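Local coordinates for protein trichothecene 3-O-acetyltransferase (Gibberella zeae, PDB 3B2S) that probably transfers an acetyl group from acetyl-coenzyme A to the 3-hydroxyl of trichothecene toxins, at residues A[18-23]-A[117-122]; A[288-293]-A[374-379]; A[378-383]-A[413-418]. All coordinates share one frame; numbering follows the deposited sequence. Where two conformers were deposited one is given.

Contact 1 (A[18-23]-A[117-122]); sequences SIYTQI and APRKTL. With B2S ((3alpha,7alpha)-3,7,15-trihydroxy-12,13-epoxytrichothec-9-en-8-one), chain E.
Gln22, at the start of strand 20-28, reaches across to the loop 117-122 and fits its amide against the backbone there. Its CG stands anti to the carbonyl carbon (chi1 -54°) and the chain then runs extended, which carries NE2 to Arg119 O at 2.7 Å. The oxygen lies almost in the amide plane, and the N-H approaches one of its lone pairs in the carbonyl plane, although the bond is bent (136° at the hydrogen). Glu113 is a second acceptor for NE2, while Arg402 donates to OE1 and also to Thr121 OG1; acceptors at one end of the amide and an arginine donor at the other fix which end is nitrogen and which oxygen.

Two residues earlier on the strand, Tyr20 N gives a straighter bond to Thr121 O at 3.0 Å. The Tyr20 ring meets Arg119 obliquely: CE1 sits over the rim of one guanidinium face, 3.3 Å from NE, with the two planes 41° apart. Arg119 gets there on a nearly fully extended chain, and its NH2 bonds to Pro133 O while Tyr20 OH bonds to Pro135 O. At the far end Ile19 CG2 lies 4.1 Å from Leu122 CD2, the two side chains running alongside each other. Ile19 CD1 continues to C10 of the bound trichothecene at 3.5 Å.

The loop is thus held mainly through the Gln22 amide and the Tyr20 backbone bond, while the apolar ends of Ile19 and Leu122 border the ligand. Buried Tyr20 O has no hydrogen-bond partner, and weak CH contacts such as that from Thr121 CA at 3.5 Å take its place.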
# COMPACT_ATOMS: atom_id res chain seq x y z
N SER A 18 1.90 13.35 -2.53
CA SER A 18 0.72 13.74 -3.31
C SER A 18 -0.46 12.76 -3.19
O SER A 18 -1.55 13.01 -3.70
CB SER A 18 1.11 13.94 -4.78
OG SER A 18 2.02 12.94 -5.19
N ILE A 19 -0.25 11.64 -2.51
CA ILE A 19 -1.27 10.60 -2.52
C ILE A 19 -1.74 10.18 -1.12
O ILE A 19 -1.03 10.40 -0.12
CB ILE A 19 -0.79 9.37 -3.34
CG1 ILE A 19 0.41 8.70 -2.69
CG2 ILE A 19 -0.44 9.76 -4.80
CD1 ILE A 19 0.75 7.35 -3.30
N TYR A 20 -2.94 9.58 -1.07
CA TYR A 20 -3.47 8.94 0.14
C TYR A 20 -3.59 7.45 -0.06
O TYR A 20 -4.12 6.99 -1.08
CB TYR A 20 -4.86 9.52 0.50
CG TYR A 20 -4.75 10.81 1.29
CD1 TYR A 20 -4.54 12.03 0.63
CD2 TYR A 20 -4.76 10.81 2.71
CE1 TYR A 20 -4.38 13.23 1.35
CE2 TYR A 20 -4.62 12.01 3.45
CZ TYR A 20 -4.42 13.22 2.74
OH TYR A 20 -4.28 14.41 3.44
N THR A 21 -3.11 6.69 0.91
CA THR A 21 -3.35 5.24 0.96
C THR A 21 -4.69 4.96 1.65
O THR A 21 -4.93 5.44 2.76
CB THR A 21 -2.23 4.53 1.73
OG1 THR A 21 -0.98 4.87 1.13
CG2 THR A 21 -2.44 3.00 1.70
N GLN A 22 -5.55 4.18 0.99
CA GLN A 22 -6.88 3.90 1.54
C GLN A 22 -6.98 2.44 1.88
O GLN A 22 -6.47 1.61 1.14
CB GLN A 22 -7.98 4.23 0.51
CG GLN A 22 -7.93 5.64 -0.07
CD GLN A 22 -8.76 5.77 -1.31
OE1 GLN A 22 -8.91 4.80 -2.06
NE2 GLN A 22 -9.29 6.98 -1.56
N ILE A 23 -7.69 2.11 2.95
CA ILE A 23 -8.03 0.72 3.25
C ILE A 23 -9.42 0.67 3.87
O ILE A 23 -9.78 1.58 4.65
CB ILE A 23 -6.95 0.03 4.17
CG1 ILE A 23 -7.19 -1.49 4.27
CG2 ILE A 23 -6.85 0.72 5.53
CD1 ILE A 23 -6.97 -2.23 2.92
N ALA A 117 -14.92 6.40 0.62
CA ALA A 117 -13.68 7.00 1.18
C ALA A 117 -13.83 8.53 1.40
O ALA A 117 -14.57 9.20 0.64
CB ALA A 117 -12.45 6.69 0.28
N PRO A 118 -13.13 9.08 2.42
CA PRO A 118 -13.27 10.53 2.71
C PRO A 118 -12.49 11.46 1.76
O PRO A 118 -12.70 12.69 1.78
CB PRO A 118 -12.77 10.64 4.17
CG PRO A 118 -11.73 9.56 4.29
CD PRO A 118 -12.24 8.41 3.40
N ARG A 119 -11.58 10.90 0.99
CA ARG A 119 -10.75 11.64 0.03
C ARG A 119 -10.22 10.64 -0.98
O ARG A 119 -9.92 9.49 -0.64
CB ARG A 119 -9.58 12.34 0.76
CG ARG A 119 -8.61 13.07 -0.16
CD ARG A 119 -7.88 14.19 0.55
NE ARG A 119 -6.84 14.77 -0.29
CZ ARG A 119 -6.22 15.92 -0.00
NH1 ARG A 119 -5.26 16.38 -0.79
NH2 ARG A 119 -6.57 16.58 1.08
N LYS A 120 -10.08 11.06 -2.23
CA LYS A 120 -9.46 10.24 -3.26
C LYS A 120 -8.00 9.88 -3.01
O LYS A 120 -7.28 10.58 -2.28
CB LYS A 120 -9.59 10.93 -4.62
CG LYS A 120 -11.06 10.99 -5.12
CD LYS A 120 -11.18 11.76 -6.43
CE LYS A 120 -10.40 11.10 -7.57
NZ LYS A 120 -11.07 9.85 -8.00
N THR A 121 -7.56 8.77 -3.62
CA THR A 121 -6.16 8.34 -3.57
C THR A 121 -5.25 9.36 -4.26
O THR A 121 -4.20 9.79 -3.73
CB THR A 121 -6.01 6.97 -4.27
OG1 THR A 121 -6.76 5.98 -3.54
CG2 THR A 121 -4.53 6.54 -4.38
N LEU A 122 -5.65 9.73 -5.46
CA LEU A 122 -4.81 10.58 -6.29
C LEU A 122 -5.24 12.04 -6.13
O LEU A 122 -6.38 12.31 -5.75
CB LEU A 122 -4.93 10.13 -7.77
CG LEU A 122 -4.49 8.69 -8.07
CD1 LEU A 122 -4.72 8.39 -9.55
CD2 LEU A 122 -3.04 8.44 -7.69
C13 B2S E . 3.97 0.50 -5.61
O2 B2S E . 4.82 0.41 -4.39
C12 B2S E . 3.78 1.44 -4.43
C5 B2S E . 4.24 2.91 -4.38
C14 B2S E . 5.65 3.15 -4.98
C4 B2S E . 4.25 3.08 -2.82
C3 B2S E . 3.40 1.91 -2.24
O3 B2S E . 2.39 2.37 -1.31
C2 B2S E . 2.67 1.31 -3.45
O1 B2S E . 1.50 2.14 -3.75
C11 B2S E . 1.71 3.33 -4.64
C10 B2S E . 0.56 4.17 -4.78
C9 B2S E . 0.51 4.70 -6.08
C16 B2S E . -0.66 5.59 -6.52
C8 B2S E . 1.58 4.41 -6.97
O5 B2S E . 1.58 4.87 -8.12
C7 B2S E . 2.78 3.50 -6.51
O4 B2S E . 3.94 3.59 -7.35
C6 B2S E . 3.13 3.81 -5.03
C15 B2S E . 3.40 5.32 -4.82
O6 B2S E . 3.32 5.95 -6.12

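Contact 2 (A[288-293]-A[374-379]); sequences EFCRAV and SVMLSS. With COA (coenzyme A), chain D; B2S ((3alpha,7alpha)-3,7,15-trihydroxy-12,13-epoxytrichothec-9-en-8-one), chain E.
Two parallel strands border the coenzyme A and trichothecene sites where Ala292 and Ser378 touch across the pair. Ala292 CB lies 3.4 Å from Ser378 OG, and this hydroxyl, turned anti to the backbone N (chi1 -172°), stands 2.9 Å from O5P of coenzyme A. From the same residue, Ser378 CB approaches C2 of the trichothecene at 3.7 Å.

Upstream, Phe289 spreads its ring across the neighbouring strand. With CG anti to the backbone N (chi1 -165°), the ring leans over the second chain: CE1 meets Val375 CG1 obliquely at 3.5 Å, and Leu377 CD2 arrives at the ring edge, 3.7 Å from CZ. Trp270 and Ser266 of helix 261-277 close over the face shared by Phe289, Val375, Leu377 and Arg291.

The two strands belong to the mixed seven-strand sheet of a fold consistent with the CoA-dependent acyltransferase clan, and they are in simple parallel register, Phe289 opposite Val375 and Arg291 opposite Leu377. Four backbone bonds alternate in direction; Cys290 N to Val375 O is the shortest at 2.8 Å. A water extends the series beyond the ladder, donating to Ala292 O and accepting from Ser379 N; at the other end a second water joins Glu288 N to Ser374 OG.

Arg291 stretches out toward the cofactor, where methyl carbon CDP lies 4.1 Å above the centre of its guanidinium face. Salt bridges to Asp262 and Asp263 probably fix the orientation of that group beside the pantetheine arm.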
# COMPACT_ATOMS: atom_id res chain seq x y z
N GLU A 288 10.70 -5.13 -15.79
CA GLU A 288 11.17 -4.86 -14.43
C GLU A 288 10.07 -5.13 -13.41
O GLU A 288 8.95 -4.68 -13.58
CB GLU A 288 11.63 -3.42 -14.29
CG GLU A 288 12.33 -3.14 -12.96
CD GLU A 288 12.98 -1.77 -12.94
OE1 GLU A 288 12.30 -0.80 -13.32
OE2 GLU A 288 14.15 -1.64 -12.53
N PHE A 289 10.41 -5.85 -12.34
CA PHE A 289 9.52 -6.00 -11.20
C PHE A 289 10.04 -5.04 -10.14
O PHE A 289 11.23 -5.04 -9.83
CB PHE A 289 9.57 -7.45 -10.67
CG PHE A 289 8.44 -7.81 -9.72
CD1 PHE A 289 7.37 -8.59 -10.17
CD2 PHE A 289 8.46 -7.39 -8.38
CE1 PHE A 289 6.32 -8.97 -9.29
CE2 PHE A 289 7.41 -7.74 -7.49
CZ PHE A 289 6.34 -8.54 -7.95
N CYS A 290 9.15 -4.18 -9.65
CA CYS A 290 9.43 -3.25 -8.57
C CYS A 290 8.61 -3.72 -7.36
O CYS A 290 7.38 -3.72 -7.40
CB CYS A 290 8.98 -1.84 -8.95
SG CYS A 290 9.70 -1.27 -10.54
N ARG A 291 9.30 -4.11 -6.29
CA ARG A 291 8.62 -4.73 -5.16
C ARG A 291 8.80 -3.88 -3.90
O ARG A 291 9.92 -3.63 -3.50
CB ARG A 291 9.17 -6.14 -4.93
CG ARG A 291 8.38 -6.92 -3.84
CD ARG A 291 9.18 -8.15 -3.41
NE ARG A 291 8.33 -9.15 -2.73
CZ ARG A 291 8.79 -10.33 -2.31
NH1 ARG A 291 10.08 -10.63 -2.45
NH2 ARG A 291 7.96 -11.21 -1.75
N ALA A 292 7.69 -3.47 -3.28
CA ALA A 292 7.80 -2.63 -2.07
C ALA A 292 8.24 -3.48 -0.89
O ALA A 292 7.79 -4.64 -0.74
CB ALA A 292 6.45 -1.90 -1.75
N VAL A 293 9.12 -2.92 -0.06
CA VAL A 293 9.70 -3.64 1.06
C VAL A 293 9.73 -2.68 2.27
O VAL A 293 10.18 -1.55 2.15
CB VAL A 293 11.13 -4.13 0.74
CG1 VAL A 293 11.77 -4.88 1.96
CG2 VAL A 293 11.12 -5.07 -0.48
N SER A 374 6.11 -3.58 -16.97
CA SER A 374 6.58 -3.67 -15.59
C SER A 374 5.53 -4.32 -14.69
O SER A 374 4.40 -4.58 -15.11
CB SER A 374 6.96 -2.28 -15.04
OG SER A 374 8.09 -1.75 -15.73
N VAL A 375 5.94 -4.60 -13.45
CA VAL A 375 5.01 -4.94 -12.36
C VAL A 375 5.45 -4.09 -11.16
O VAL A 375 6.63 -4.13 -10.79
CB VAL A 375 5.04 -6.44 -11.97
CG1 VAL A 375 4.12 -6.71 -10.74
CG2 VAL A 375 4.60 -7.33 -13.15
N MET A 376 4.54 -3.28 -10.62
CA MET A 376 4.83 -2.48 -9.43
C MET A 376 3.89 -2.98 -8.32
O MET A 376 2.71 -2.66 -8.33
CB MET A 376 4.63 -0.99 -9.71
CG MET A 376 5.54 -0.41 -10.82
SD MET A 376 5.01 1.19 -11.48
CE MET A 376 3.45 0.73 -12.20
N LEU A 377 4.42 -3.77 -7.41
CA LEU A 377 3.60 -4.48 -6.44
C LEU A 377 3.96 -4.09 -5.01
O LEU A 377 5.14 -4.05 -4.67
CB LEU A 377 3.79 -6.01 -6.59
CG LEU A 377 3.27 -6.81 -5.36
CD1 LEU A 377 1.80 -6.93 -5.46
CD2 LEU A 377 3.87 -8.18 -5.24
N SER A 378 2.95 -3.81 -4.21
CA SER A 378 3.13 -3.61 -2.78
C SER A 378 2.27 -4.60 -1.99
O SER A 378 1.04 -4.54 -2.05
CB SER A 378 2.75 -2.18 -2.38
OG SER A 378 3.12 -1.98 -1.02
N SER A 379 2.93 -5.46 -1.22
CA SER A 379 2.23 -6.45 -0.40
C SER A 379 1.91 -5.87 0.96
O SER A 379 2.82 -5.48 1.70
CB SER A 379 3.10 -7.67 -0.17
OG SER A 379 2.43 -8.59 0.67
N1A COA D . 13.59 -22.04 6.32
C2A COA D . 12.48 -21.98 5.49
N3A COA D . 11.72 -20.83 5.48
C4A COA D . 12.06 -19.77 6.28
C5A COA D . 13.16 -19.83 7.13
C6A COA D . 13.94 -21.00 7.16
N6A COA D . 14.75 -21.24 8.21
N7A COA D . 13.24 -18.65 7.80
C8A COA D . 12.22 -17.85 7.40
N9A COA D . 11.48 -18.54 6.46
C1B COA D . 10.28 -18.08 5.75
C2B COA D . 9.06 -17.99 6.66
O2B COA D . 8.46 -19.26 6.85
C3B COA D . 8.19 -17.02 5.89
O3B COA D . 7.57 -17.68 4.81
P3B COA D . 5.99 -18.00 4.80
O7A COA D . 5.63 -18.95 5.93
O8A COA D . 5.21 -16.71 5.00
O9A COA D . 5.68 -18.66 3.49
C4B COA D . 9.20 -16.10 5.23
O4B COA D . 10.44 -16.79 5.18
C5B COA D . 9.34 -14.77 5.94
O5B COA D . 10.12 -13.99 5.06
P1A COA D . 9.97 -12.39 5.01
O1A COA D . 10.86 -11.87 3.90
O2A COA D . 10.36 -11.79 6.36
O3A COA D . 8.40 -12.10 4.76
P2A COA D . 7.59 -12.22 3.37
O4A COA D . 6.23 -12.79 3.73
O5A COA D . 8.36 -12.98 2.31
O6A COA D . 7.38 -10.69 2.83
CBP COA D . 8.03 -8.55 1.84
CCP COA D . 8.34 -10.04 1.99
CDP COA D . 9.23 -7.93 1.14
CEP COA D . 6.82 -8.41 0.94
CAP COA D . 7.73 -7.91 3.23
OAP COA D . 8.76 -8.20 4.18
C9P COA D . 7.47 -6.42 3.28
O9P COA D . 8.56 -5.59 3.51
N8P COA D . 6.23 -5.93 3.15
C7P COA D . 5.92 -4.71 2.38
C6P COA D . 5.82 -3.46 3.26
C5P COA D . 4.96 -2.39 2.64
O5P COA D . 4.45 -2.58 1.53
N4P COA D . 4.79 -1.26 3.35
C13 B2S E . 3.97 0.50 -5.61
O2 B2S E . 4.82 0.41 -4.39
C12 B2S E . 3.78 1.44 -4.43
C5 B2S E . 4.24 2.91 -4.38
C14 B2S E . 5.65 3.15 -4.98
C4 B2S E . 4.25 3.08 -2.82
C3 B2S E . 3.40 1.91 -2.24
O3 B2S E . 2.39 2.37 -1.31
C2 B2S E . 2.67 1.31 -3.45
O1 B2S E . 1.50 2.14 -3.75
C11 B2S E . 1.71 3.33 -4.64
C10 B2S E . 0.56 4.17 -4.78
C9 B2S E . 0.51 4.70 -6.08
C16 B2S E . -0.66 5.59 -6.52
C8 B2S E . 1.58 4.41 -6.97
O5 B2S E . 1.58 4.87 -8.12
C7 B2S E . 2.78 3.50 -6.51
O4 B2S E . 3.94 3.59 -7.35
C6 B2S E . 3.13 3.81 -5.03
C15 B2S E . 3.40 5.32 -4.82
O6 B2S E . 3.32 5.95 -6.12
O HOH W 1 9.45 -3.04 -17.50
O HOH W 2 5.75 -5.98 -1.60

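Contact 3 (A[378-383]-A[413-418]); sequences SSWAKV and YFMPKK. With COA (coenzyme A), chain D; B2S ((3alpha,7alpha)-3,7,15-trihydroxy-12,13-epoxytrichothec-9-en-8-one), chain E.
Trp380 packs over Tyr413 just where the parallel pairing of strands 375-379 and 411-414 gives way to turns, an ST turn at Ser379 overlapped by a type I beta turn from Trp380 to Val383. This is the tight half of the contact. Trp380 CZ2 comes within 3.6 Å of Tyr413 CD2, each ring lying over the rim of the other's face with the planes 40° apart, an oblique meeting and not a stack. With its CG anti to the carbonyl carbon (chi1 -59°), the indole swings over the second strand, and Met415 runs alongside it: CE packs 4.1 Å from Trp380 CE3, and SD makes an oblique Met-aromatic contact, 5.5 Å from the centroid of the six-membered ring. Pro416 CD approaches the indole edge.

The backbone holds the same region. Trp380 N bonds to Phe414 O at 2.8 Å, and Phe414 N bonds to Ser378 O, both donors lying well out of the carbonyl plane. On the opposite face of the sheet the Phe414 ring lies beside Ser379, with CD2 3.3 Å from OG; that hydroxyl accepts from Ala381 N and is bonded to Asp262.

Toward solvent the fit thins out. Lys417 is exposed and leads its amine away, but its backbone N still gives a straight bond (172°) to Ala381 O, and its CB leans on the same oxygen. Between the two regimes Val383 CG2 touches Pro416 CG at 3.6 Å, a small apolar clasp on the beta turn.

At the buried end the hydroxyl reaches past the Trp380 contact to the ligand: Tyr413 OH donates to the ring oxygen O1 of the bound trichothecene at 2.8 Å.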
# COMPACT_ATOMS: atom_id res chain seq x y z
N SER A 378 2.95 -3.81 -4.21
CA SER A 378 3.13 -3.61 -2.78
C SER A 378 2.27 -4.60 -1.99
O SER A 378 1.04 -4.54 -2.05
CB SER A 378 2.75 -2.18 -2.38
OG SER A 378 3.12 -1.98 -1.02
N SER A 379 2.93 -5.46 -1.22
CA SER A 379 2.23 -6.45 -0.40
C SER A 379 1.91 -5.87 0.96
O SER A 379 2.82 -5.48 1.70
CB SER A 379 3.10 -7.67 -0.17
OG SER A 379 2.43 -8.59 0.67
N TRP A 380 0.62 -5.86 1.28
CA TRP A 380 0.16 -5.52 2.64
C TRP A 380 -0.13 -6.77 3.44
O TRP A 380 -0.82 -6.72 4.47
CB TRP A 380 -1.10 -4.65 2.58
CG TRP A 380 -0.91 -3.37 1.82
CD1 TRP A 380 0.28 -2.76 1.54
CD2 TRP A 380 -1.93 -2.51 1.29
NE1 TRP A 380 0.07 -1.59 0.85
CE2 TRP A 380 -1.28 -1.40 0.68
CE3 TRP A 380 -3.34 -2.57 1.26
CZ2 TRP A 380 -1.99 -0.36 0.05
CZ3 TRP A 380 -4.04 -1.53 0.64
CH2 TRP A 380 -3.36 -0.44 0.04
N ALA A 381 0.39 -7.92 2.98
CA ALA A 381 -0.02 -9.22 3.53
C ALA A 381 0.20 -9.36 5.04
O ALA A 381 -0.61 -9.98 5.71
CB ALA A 381 0.65 -10.39 2.79
N LYS A 382 1.30 -8.79 5.52
CA LYS A 382 1.69 -8.94 6.94
C LYS A 382 1.02 -7.92 7.93
O LYS A 382 1.20 -8.01 9.09
CB LYS A 382 3.21 -8.90 7.08
CG LYS A 382 3.77 -7.50 7.02
CD LYS A 382 5.17 -7.48 6.48
CE LYS A 382 5.55 -6.05 6.10
NZ LYS A 382 4.39 -5.27 5.58
N VAL A 383 0.26 -6.99 7.41
CA VAL A 383 -0.26 -5.99 8.37
C VAL A 383 -1.42 -6.59 9.17
O VAL A 383 -2.01 -7.58 8.74
CB VAL A 383 -0.54 -4.59 7.77
CG1 VAL A 383 0.69 -4.04 7.05
CG2 VAL A 383 -1.74 -4.58 6.85
N TYR A 413 -1.41 -4.75 -5.58
CA TYR A 413 -1.30 -4.87 -4.11
C TYR A 413 -1.68 -6.29 -3.66
O TYR A 413 -2.51 -6.91 -4.29
CB TYR A 413 -2.29 -3.90 -3.44
CG TYR A 413 -2.01 -2.45 -3.75
CD1 TYR A 413 -2.76 -1.75 -4.71
CD2 TYR A 413 -1.01 -1.77 -3.06
CE1 TYR A 413 -2.49 -0.42 -4.99
CE2 TYR A 413 -0.74 -0.43 -3.32
CZ TYR A 413 -1.47 0.23 -4.28
OH TYR A 413 -1.15 1.55 -4.52
N PHE A 414 -1.10 -6.76 -2.56
CA PHE A 414 -1.73 -7.85 -1.78
C PHE A 414 -2.43 -7.26 -0.59
O PHE A 414 -1.87 -6.39 0.10
CB PHE A 414 -0.71 -8.89 -1.25
CG PHE A 414 0.09 -9.60 -2.33
CD1 PHE A 414 -0.35 -9.63 -3.64
CD2 PHE A 414 1.29 -10.24 -2.00
CE1 PHE A 414 0.40 -10.28 -4.65
CE2 PHE A 414 2.06 -10.90 -2.98
CZ PHE A 414 1.60 -10.92 -4.31
N MET A 415 -3.65 -7.72 -0.33
CA MET A 415 -4.39 -7.31 0.86
C MET A 415 -3.75 -7.95 2.10
O MET A 415 -2.97 -8.89 1.98
CB MET A 415 -5.87 -7.70 0.72
CG MET A 415 -6.58 -7.02 -0.47
SD MET A 415 -6.49 -5.21 -0.40
CE MET A 415 -5.19 -4.80 -1.57
N PRO A 416 -4.06 -7.41 3.30
CA PRO A 416 -3.73 -8.14 4.53
C PRO A 416 -4.22 -9.57 4.42
O PRO A 416 -5.35 -9.82 4.01
CB PRO A 416 -4.50 -7.36 5.62
CG PRO A 416 -4.49 -5.94 5.06
CD PRO A 416 -4.72 -6.12 3.59
N LYS A 417 -3.34 -10.50 4.73
CA LYS A 417 -3.65 -11.92 4.60
C LYS A 417 -4.74 -12.26 5.62
O LYS A 417 -4.64 -11.90 6.79
CB LYS A 417 -2.38 -12.74 4.90
CG LYS A 417 -2.57 -14.24 4.69
CD LYS A 417 -1.43 -15.07 5.33
CE LYS A 417 -1.69 -15.38 6.81
NZ LYS A 417 -0.65 -14.74 7.66
N LYS A 418 -5.78 -12.94 5.16
CA LYS A 418 -6.81 -13.47 6.04
C LYS A 418 -6.15 -14.50 7.00
O LYS A 418 -5.21 -15.18 6.60
CB LYS A 418 -7.91 -14.09 5.16
CG LYS A 418 -9.21 -14.37 5.87
CD LYS A 418 -10.27 -14.87 4.91
CE LYS A 418 -11.51 -15.26 5.70
NZ LYS A 418 -12.62 -15.63 4.80
N1A COA D . 13.59 -22.04 6.32
C2A COA D . 12.48 -21.98 5.49
N3A COA D . 11.72 -20.83 5.48
C4A COA D . 12.06 -19.77 6.28
C5A COA D . 13.16 -19.83 7.13
C6A COA D . 13.94 -21.00 7.16
N6A COA D . 14.75 -21.24 8.21
N7A COA D . 13.24 -18.65 7.80
C8A COA D . 12.22 -17.85 7.40
N9A COA D . 11.48 -18.54 6.46
C1B COA D . 10.28 -18.08 5.75
C2B COA D . 9.06 -17.99 6.66
O2B COA D . 8.46 -19.26 6.85
C3B COA D . 8.19 -17.02 5.89
O3B COA D . 7.57 -17.68 4.81
P3B COA D . 5.99 -18.00 4.80
O7A COA D . 5.63 -18.95 5.93
O8A COA D . 5.21 -16.71 5.00
O9A COA D . 5.68 -18.66 3.49
C4B COA D . 9.20 -16.10 5.23
O4B COA D . 10.44 -16.79 5.18
C5B COA D . 9.34 -14.77 5.94
O5B COA D . 10.12 -13.99 5.06
P1A COA D . 9.97 -12.39 5.01
O1A COA D . 10.86 -11.87 3.90
O2A COA D . 10.36 -11.79 6.36
O3A COA D . 8.40 -12.10 4.76
P2A COA D . 7.59 -12.22 3.37
O4A COA D . 6.23 -12.79 3.73
O5A COA D . 8.36 -12.98 2.31
O6A COA D . 7.38 -10.69 2.83
CBP COA D . 8.03 -8.55 1.84
CCP COA D . 8.34 -10.04 1.99
CDP COA D . 9.23 -7.93 1.14
CEP COA D . 6.82 -8.41 0.94
CAP COA D . 7.73 -7.91 3.23
OAP COA D . 8.76 -8.20 4.18
C9P COA D . 7.47 -6.42 3.28
O9P COA D . 8.56 -5.59 3.51
N8P COA D . 6.23 -5.93 3.15
C7P COA D . 5.92 -4.71 2.38
C6P COA D . 5.82 -3.46 3.26
C5P COA D . 4.96 -2.39 2.64
O5P COA D . 4.45 -2.58 1.53
N4P COA D . 4.79 -1.26 3.35
C13 B2S E . 3.97 0.50 -5.61
O2 B2S E . 4.82 0.41 -4.39
C12 B2S E . 3.78 1.44 -4.43
C5 B2S E . 4.24 2.91 -4.38
C14 B2S E . 5.65 3.15 -4.98
C4 B2S E . 4.25 3.08 -2.82
C3 B2S E . 3.40 1.91 -2.24
O3 B2S E . 2.39 2.37 -1.31
C2 B2S E . 2.67 1.31 -3.45
O1 B2S E . 1.50 2.14 -3.75
C11 B2S E . 1.71 3.33 -4.64
C10 B2S E . 0.56 4.17 -4.78
C9 B2S E . 0.51 4.70 -6.08
C16 B2S E . -0.66 5.59 -6.52
C8 B2S E . 1.58 4.41 -6.97
O5 B2S E . 1.58 4.87 -8.12
C7 B2S E . 2.78 3.50 -6.51
O4 B2S E . 3.94 3.59 -7.35
C6 B2S E . 3.13 3.81 -5.03
C15 B2S E . 3.40 5.32 -4.82
O6 B2S E . 3.32 5.95 -6.12

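From the N terminus, contact 1 closes first, bringing the loop after helix 113-116 back onto strand 20-28 in the five-strand sheet. It is complete before contact 2 opens; contact 2 then joins strand 286-294 to strand 375-379 across the helices and the strand between them. Contact 3 follows at once, sharing Ser378 and Ser379, and closes a short loop to strand 411-414; none nests or crosses. Contacts 2 and 3 are thus neighbouring strand pairs that share strand 375-379, with Leu377 packed on Phe414. Strand 20-28 meets the turn after strand 375-379 where Thr21 and Ile23 of contact 1 pack on Trp380 of contact 3, and all three contacts reach the trichothecene.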